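Local coordinates for protein ketosynthase (Streptomyces sp. MSC090213JE08, PDB 6KXD) that probably catalyses the condensation of fatty acyl chains with malonyl-ACP, releasing carbon dioxide, as the ketosynthase of the ishigamide ketosynthase/chain length factor pair, at residues A[54-58]-A[230-234]; A[44-50]-A[200-206]. All coordinates share one frame. Residues are numbered along the deposited sequence.

Contact 1: residues A[54-58]-A[230-234]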
ATOM      1  N   THR A  54      14.568  10.908  21.451  1.00 55.11           N
ATOM      2  CA  THR A  54      14.805  11.701  20.255  1.00 52.30           C
ATOM      3  C   THR A  54      14.173  11.010  19.034  1.00 53.07           C
ATOM      4  O   THR A  54      14.227   9.798  18.888  1.00 49.48           O
ATOM      5  CB  THR A  54      16.301  11.889  20.007  1.00 56.46           C
ATOM      6  OG1 THR A  54      16.855  12.463  21.196  1.00 60.93           O
ATOM      7  CG2 THR A  54      16.595  12.742  18.796  1.00 55.66           C
ATOM      8  N   ALA A  55      13.594  11.814  18.155  1.00 53.96           N
ATOM      9  CA  ALA A  55      13.032  11.366  16.888  1.00 51.02           C
ATOM     10  C   ALA A  55      13.098  12.579  15.986  1.00 53.93           C
ATOM     11  O   ALA A  55      13.526  13.638  16.440  1.00 53.50           O
ATOM     12  CB  ALA A  55      11.635  10.870  17.078  1.00 51.80           C
ATOM     13  N   CYS A  56      12.670  12.438  14.736  1.00 46.60           N
ATOM     14  CA  CYS A  56      12.715  13.519  13.808  1.00 44.27           C
ATOM     15  C   CYS A  56      11.288  13.938  13.487  1.00 49.67           C
ATOM     16  O   CYS A  56      10.802  13.701  12.367  1.00 52.67           O
ATOM     17  CB  CYS A  56      13.453  13.165  12.527  1.00 48.90           C
ATOM     18  SG  CYS A  56      15.224  12.884  12.802  1.00 52.95           S
ATOM     19  N   GLU A  57      10.641  14.544  14.479  1.00 51.53           N
ATOM     20  CA  GLU A  57       9.286  15.008  14.333  1.00 49.77           C
ATOM     21  C   GLU A  57       9.244  16.248  13.457  1.00 47.03           C
ATOM     22  O   GLU A  57      10.244  16.973  13.266  1.00 50.72           O
ATOM     23  CB  GLU A  57       8.651  15.351  15.669  1.00 50.76           C
ATOM     24  CG  GLU A  57       8.185  14.157  16.438  1.00 51.41           C
ATOM     25  CD  GLU A  57       7.591  14.532  17.775  1.00 53.77           C
ATOM     26  OE1 GLU A  57       7.446  15.753  18.020  1.00 58.55           O
ATOM     27  OE2 GLU A  57       7.252  13.624  18.553  1.00 56.46           O
ATOM     28  N   VAL A  58       8.051  16.475  12.889  1.00 47.16           N
ATOM     29  CA  VAL A  58       7.727  17.728  12.295  1.00 49.65           C
ATOM     30  C   VAL A  58       7.406  18.649  13.468  1.00 46.60           C
ATOM     31  O   VAL A  58       6.546  18.358  14.306  1.00 49.38           O
ATOM     32  CB  VAL A  58       6.571  17.641  11.281  1.00 45.46           C
ATOM     33  CG1 VAL A  58       6.054  19.016  10.884  1.00 50.60           C
ATOM     34  CG2 VAL A  58       6.997  16.881  10.034  1.00 48.79           C
ATOM     35  N   LEU A 230      16.929   7.217  13.504  1.00 47.53           N
ATOM     36  CA  LEU A 230      15.924   7.869  14.307  1.00 45.27           C
ATOM     37  C   LEU A 230      14.609   7.752  13.533  1.00 44.27           C
ATOM     38  O   LEU A 230      14.650   7.869  12.337  1.00 48.70           O
ATOM     39  CB  LEU A 230      16.272   9.348  14.478  1.00 48.96           C
ATOM     40  CG  LEU A 230      17.465   9.669  15.377  1.00 50.20           C
ATOM     41  CD1 LEU A 230      17.828  11.144  15.244  1.00 51.11           C
ATOM     42  CD2 LEU A 230      17.172   9.301  16.826  1.00 47.28           C
ATOM     43  N   THR A 231      13.517   7.490  14.245  1.00 46.79           N
ATOM     44  CA  THR A 231      12.167   7.447  13.640  1.00 45.59           C
ATOM     45  C   THR A 231      11.762   8.880  13.284  1.00 50.00           C
ATOM     46  O   THR A 231      12.133   9.856  13.969  1.00 47.18           O
ATOM     47  CB  THR A 231      11.155   6.790  14.569  1.00 45.52           C
ATOM     48  OG1 THR A 231      10.941   7.622  15.700  1.00 49.43           O
ATOM     49  CG2 THR A 231      11.567   5.424  15.059  1.00 46.78           C
ATOM     50  N   GLY A 232      11.083   8.997  12.148  1.00 46.83           N
ATOM     51  CA  GLY A 232      10.726  10.221  11.539  1.00 43.00           C
ATOM     52  C   GLY A 232       9.296  10.166  11.049  1.00 38.07           C
ATOM     53  O   GLY A 232       8.550   9.260  11.387  1.00 46.63           O
ATOM     54  N   GLU A 233       8.912  11.232  10.358  1.00 44.81           N
ATOM     55  CA  GLU A 233       7.589  11.383   9.910  1.00 43.03           C
ATOM     56  C   GLU A 233       7.529  12.506   8.887  1.00 43.65           C
ATOM     57  O   GLU A 233       8.518  13.147   8.557  1.00 42.33           O
ATOM     58  CB  GLU A 233       6.669  11.680  11.088  1.00 44.90           C
ATOM     59  CG  GLU A 233       7.029  12.970  11.845  1.00 45.93           C
ATOM     60  CD  GLU A 233       5.960  13.443  12.797  1.00 44.56           C
ATOM     61  OE1 GLU A 233       5.131  12.623  13.239  1.00 44.29           O
ATOM     62  OE2 GLU A 233       5.949  14.655  13.076  1.00 51.75           O
ATOM     63  N   GLY A 234       6.326  12.717   8.370  1.00 43.27           N
ATOM     64  CA  GLY A 234       6.112  13.747   7.415  1.00 42.72           C
ATOM     65  C   GLY A 234       5.387  13.230   6.197  1.00 44.16           C
ATOM     66  O   GLY A 234       4.838  12.180   6.212  1.00 39.74           O
TER
HETATM   67  O   HOH W   1      13.391   7.861  16.993  1.00 54.07           O
HETATM   68  O   HOH W   2      11.530  13.059   9.875  1.00 50.88           O
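Residues 54-58 and 230-234 run in nearly the same direction, yet only one direct backbone hydrogen bond joins them, Cys56 N to Thr231 O at 2.7 Å. One water accepts from Thr231 N and donates to Thr54 O, both 2.8 Å; a second accepts from Glu233 N (3.2 Å) and donates to Cys56 O (2.7 Å). Leu230, rotamer mt, points across the gap and sets CD1 4.0 Å from Cys56 SG, an apolar match of buried residues, and CD2 4.0 Å from Thr54 CG2. Glu233, chi1 p and chi2 t, carries its carboxylate back to the facing segment, where OE2 accepts from Val58 N at 2.8 Å. Glu57, chi1 m, points away and hydrogen-bonds to the Thr43 hydroxyl and the backbone N of Arg44. At Gly234, phi 129° would jam a side chain against the preceding carbonyl. Arg44 balances the charge of Glu233 through a salt bridge, while Val200 N and Tyr81 OH add hydrogen bonds: waters and a carboxylate replace backbone bonds of a regular sheet.

Contact 2: residues A[44-50]-A[200-206]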
ATOM      1  N   ARG A  44       5.147  13.496  20.658  1.00 56.42           N
ATOM      2  CA  ARG A  44       3.874  12.926  20.196  1.00 50.99           C
ATOM      3  C   ARG A  44       3.334  11.914  21.208  1.00 51.32           C
ATOM      4  O   ARG A  44       2.117  11.738  21.339  1.00 50.21           O
ATOM      5  CB  ARG A  44       4.008  12.280  18.816  1.00 54.26           C
ATOM      6  CG  ARG A  44       2.652  12.031  18.163  1.00 54.73           C
ATOM      7  CD  ARG A  44       1.930  13.299  17.713  1.00 59.99           C
ATOM      8  NE  ARG A  44       2.850  14.305  17.176  1.00 57.31           N
ATOM      9  CZ  ARG A  44       3.567  14.153  16.074  1.00 55.37           C
ATOM     10  NH1 ARG A  44       3.385  13.082  15.319  1.00 58.30           N
ATOM     11  NH2 ARG A  44       4.468  15.055  15.739  1.00 54.85           N
ATOM     12  N   PHE A  45       4.238  11.269  21.948  1.00 48.71           N
ATOM     13  CA  PHE A  45       3.846  10.292  22.912  1.00 51.96           C
ATOM     14  C   PHE A  45       4.893  10.264  24.027  1.00 49.43           C
ATOM     15  O   PHE A  45       5.978  10.813  23.879  1.00 50.12           O
ATOM     16  CB  PHE A  45       3.694   8.913  22.256  1.00 50.85           C
ATOM     17  CG  PHE A  45       4.980   8.375  21.700  1.00 50.12           C
ATOM     18  CD1 PHE A  45       5.808   7.600  22.495  1.00 53.97           C
ATOM     19  CD2 PHE A  45       5.382   8.676  20.405  1.00 53.00           C
ATOM     20  CE1 PHE A  45       7.014   7.126  22.001  1.00 54.20           C
ATOM     21  CE2 PHE A  45       6.591   8.210  19.921  1.00 52.63           C
ATOM     22  CZ  PHE A  45       7.410   7.450  20.723  1.00 56.40           C
ATOM     23  N   ASP A  46       4.523   9.564  25.096  1.00 55.16           N
ATOM     24  CA  ASP A  46       5.261   9.415  26.342  1.00 58.93           C
ATOM     25  C   ASP A  46       6.476   8.513  26.068  1.00 60.63           C
ATOM     26  O   ASP A  46       6.308   7.358  25.684  1.00 58.73           O
ATOM     27  CB  ASP A  46       4.264   8.860  27.370  1.00 63.41           C
ATOM     28  CG  ASP A  46       4.765   8.664  28.791  1.00 70.11           C
ATOM     29  OD1 ASP A  46       5.902   9.069  29.081  1.00 67.01           O
ATOM     30  OD2 ASP A  46       3.987   8.101  29.603  1.00 80.25           O
ATOM     31  N   THR A  47       7.692   9.050  26.231  1.00 59.49           N
ATOM     32  CA  THR A  47       8.940   8.312  25.979  1.00 53.15           C
ATOM     33  C   THR A  47       9.505   7.675  27.264  1.00 62.59           C
ATOM     34  O   THR A  47      10.515   6.969  27.199  1.00 55.78           O
ATOM     35  CB  THR A  47       9.990   9.197  25.301  1.00 61.09           C
ATOM     36  OG1 THR A  47      10.383  10.278  26.148  1.00 62.25           O
ATOM     37  CG2 THR A  47       9.512   9.771  23.988  1.00 55.74           C
ATOM     38  N   GLU A  48       8.841   7.889  28.409  1.00 60.73           N
ATOM     39  CA  GLU A  48       9.187   7.265  29.678  1.00 63.41           C
ATOM     40  C   GLU A  48       9.465   5.779  29.447  1.00 65.10           C
ATOM     41  O   GLU A  48       8.577   5.018  29.068  1.00 59.67           O
ATOM     42  CB  GLU A  48       8.034   7.393  30.685  1.00 74.17           C
ATOM     43  CG  GLU A  48       8.181   6.551  31.955  1.00 79.63           C
ATOM     44  CD  GLU A  48       6.914   6.332  32.782  1.00 87.95           C
ATOM     45  OE1 GLU A  48       6.911   5.419  33.641  1.00 91.94           O
ATOM     46  OE2 GLU A  48       5.925   7.065  32.576  1.00 90.19           O
ATOM     47  N   GLY A  49      10.692   5.354  29.747  1.00 56.49           N
ATOM     48  CA  GLY A  49      10.959   3.940  29.900  1.00 53.27           C
ATOM     49  C   GLY A  49      11.762   3.403  28.733  1.00 52.85           C
ATOM     50  O   GLY A  49      12.254   2.302  28.802  1.00 53.21           O
ATOM     51  N   PHE A  50      11.858   4.190  27.658  1.00 54.78           N
ATOM     52  CA  PHE A  50      12.572   3.798  26.444  1.00 61.40           C
ATOM     53  C   PHE A  50      14.071   4.055  26.605  1.00 64.71           C
ATOM     54  O   PHE A  50      14.859   3.624  25.746  1.00 58.13           O
ATOM     55  CB  PHE A  50      12.059   4.586  25.229  1.00 59.60           C
ATOM     56  CG  PHE A  50      10.755   4.085  24.676  1.00 52.19           C
ATOM     57  CD1 PHE A  50      10.747   3.042  23.770  1.00 53.16           C
ATOM     58  CD2 PHE A  50       9.540   4.649  25.043  1.00 51.54           C
ATOM     59  CE1 PHE A  50       9.551   2.565  23.260  1.00 54.57           C
ATOM     60  CE2 PHE A  50       8.348   4.172  24.521  1.00 52.13           C
ATOM     61  CZ  PHE A  50       8.354   3.108  23.655  1.00 51.68           C
ATOM     62  N   VAL A 200       5.089   9.984  13.522  1.00 45.08           N
ATOM     63  CA  VAL A 200       5.806   9.389  14.638  1.00 51.41           C
ATOM     64  C   VAL A 200       4.813   8.734  15.593  1.00 48.17           C
ATOM     65  O   VAL A 200       3.730   9.247  15.917  1.00 51.75           O
ATOM     66  CB  VAL A 200       6.728  10.425  15.312  1.00 53.71           C
ATOM     67  CG1 VAL A 200       7.112  10.018  16.729  1.00 62.30           C
ATOM     68  CG2 VAL A 200       7.951  10.678  14.454  1.00 53.35           C
ATOM     69  N   CYS A 201       5.158   7.525  16.025  1.00 40.28           N
ATOM     70  CA  CYS A 201       4.303   6.819  16.920  1.00 41.69           C
ATOM     71  C   CYS A 201       5.139   5.915  17.827  1.00 40.27           C
ATOM     72  O   CYS A 201       6.281   5.589  17.524  1.00 45.21           O
ATOM     73  CB  CYS A 201       3.254   5.975  16.208  1.00 40.75           C
ATOM     74  SG  CYS A 201       3.997   4.788  15.049  1.00 46.14           S
ATOM     75  N   ARG A 202       4.497   5.504  18.905  1.00 43.98           N
ATOM     76  CA  ARG A 202       5.106   4.628  19.871  1.00 48.42           C
ATOM     77  C   ARG A 202       5.409   3.266  19.221  1.00 52.19           C
ATOM     78  O   ARG A 202       6.475   2.703  19.453  1.00 46.88           O
ATOM     79  CB  ARG A 202       4.175   4.525  21.066  1.00 50.53           C
ATOM     80  CG  ARG A 202       4.590   3.509  22.105  1.00 53.28           C
ATOM     81  CD  ARG A 202       3.460   3.423  23.109  1.00 58.34           C
ATOM     82  NE  ARG A 202       3.845   2.614  24.247  1.00 63.82           N
ATOM     83  CZ  ARG A 202       4.075   3.082  25.463  1.00 61.70           C
ATOM     84  NH1 ARG A 202       4.191   4.383  25.678  1.00 63.62           N
ATOM     85  NH2 ARG A 202       4.119   2.236  26.470  1.00 55.89           N
ATOM     86  N   LYS A 203       4.501   2.774  18.368  1.00 44.40           N
ATOM     87  CA  LYS A 203       4.707   1.473  17.720  1.00 47.11           C
ATOM     88  C   LYS A 203       6.091   1.439  17.052  1.00 39.78           C
ATOM     89  O   LYS A 203       6.880   0.501  17.280  1.00 44.88           O
ATOM     90  CB  LYS A 203       3.575   1.155  16.735  1.00 50.20           C
ATOM     91  CG  LYS A 203       3.797  -0.100  15.879  1.00 50.89           C
ATOM     92  CD  LYS A 203       3.104   0.001  14.522  1.00 59.81           C
ATOM     93  CE  LYS A 203       3.426  -1.126  13.561  1.00 66.61           C
ATOM     94  NZ  LYS A 203       2.709  -0.935  12.275  1.00 74.89           N
ATOM     95  N   ALA A 204       6.391   2.430  16.194  1.00 41.26           N
ATOM     96  CA  ALA A 204       7.624   2.445  15.383  1.00 39.37           C
ATOM     97  C   ALA A 204       8.854   2.620  16.282  1.00 45.95           C
ATOM     98  O   ALA A 204       9.889   2.019  16.062  1.00 45.41           O
ATOM     99  CB  ALA A 204       7.591   3.524  14.337  1.00 45.13           C
ATOM    100  N   PHE A 205       8.740   3.521  17.256  1.00 44.30           N
ATOM    101  CA  PHE A 205       9.823   3.798  18.200  1.00 43.31           C
ATOM    102  C   PHE A 205      10.202   2.514  18.933  1.00 38.59           C
ATOM    103  O   PHE A 205      11.379   2.122  18.958  1.00 46.68           O
ATOM    104  CB  PHE A 205       9.349   4.880  19.169  1.00 46.33           C
ATOM    105  CG  PHE A 205      10.485   5.552  19.883  1.00 47.07           C
ATOM    106  CD1 PHE A 205      11.504   6.157  19.174  1.00 48.86           C
ATOM    107  CD2 PHE A 205      10.547   5.546  21.258  1.00 55.03           C
ATOM    108  CE1 PHE A 205      12.548   6.789  19.829  1.00 53.66           C
ATOM    109  CE2 PHE A 205      11.601   6.166  21.904  1.00 49.76           C
ATOM    110  CZ  PHE A 205      12.579   6.799  21.193  1.00 49.29           C
ATOM    111  N   ALA A 206       9.194   1.868  19.508  1.00 44.07           N
ATOM    112  CA  ALA A 206       9.359   0.634  20.268  1.00 47.70           C
ATOM    113  C   ALA A 206       9.848  -0.511  19.383  1.00 49.89           C
ATOM    114  O   ALA A 206      10.709  -1.298  19.798  1.00 46.12           O
ATOM    115  CB  ALA A 206       8.082   0.268  20.941  1.00 45.82           C
TER
HETATM  116  O   HOH W   3       1.448  10.845  15.381  1.00 50.39           O
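The ring of Phe45 lies flat on the start of a helix: backbone Arg202 N sits over its face, 3.6 Å from CE2, and Arg202 CB makes a CH-pi contact 3.9 Å from the ring centroid. With chi1 p, Phe45 also brings CE2 to 3.7 Å from Val200 CG1 and turns its edge toward the face of Phe205, centroids 5.7 Å apart. Phe50 completes the aromatic cluster, its CD1 3.6 Å from Phe205 CD2 and its CE1 3.6 Å from Ala206 CB, a methyl small enough to let the ring approach the helix. No direct hydrogen bond crosses between the segments; one water links Arg44 NH1 and Val200 O, while the guanidinium is held chiefly by a salt bridge to Glu233. Each segment also has its own internal bonds. An Asx turn at Asp46 leads into a type II turn from Thr47 to Phe50, with Gly49 at the positive phi that the third position requires, while Cys201 caps the helix through SG, an acceptor for Ala204 N. Arg202 sets its guanidinium against Phe50, hydrogen-bonds through NE to Ser135 of the neighbouring subunit and makes a cation-pi contact with Tyr136 of that subunit, whose Pro141 packs on Phe50 and Ala206. The loop between strands 40-41 and 54-55 thus lies against the first turn of helix 202-210, beside helix 116-129 of its own chain and at the dimer interface.

How the contacts relate
Both contacts tie one region, the two-stranded sheet 40-41/54-55 with its connecting loop and the chain just after it, to the chain between strands 191-198 and 234-242, which pair in the main sheet. Contact 1 lies deeper, its centre about 13 Å from the centre of the chain, and no other chain of the assembly touches it; contact 2, its centre about 21 Å from that point, has exposed Asp46 at its margin. Contact 1 relies mainly on hydrogen bonds, contact 2 mainly on an aromatic cluster, largely buried despite lying nearer the surface and the subunit interface. Glu233 joins them, its OE1 2.8 Å from Arg44 NH1 in a salt bridge and 2.7 Å from Val200 N, a probable hydrogen bond.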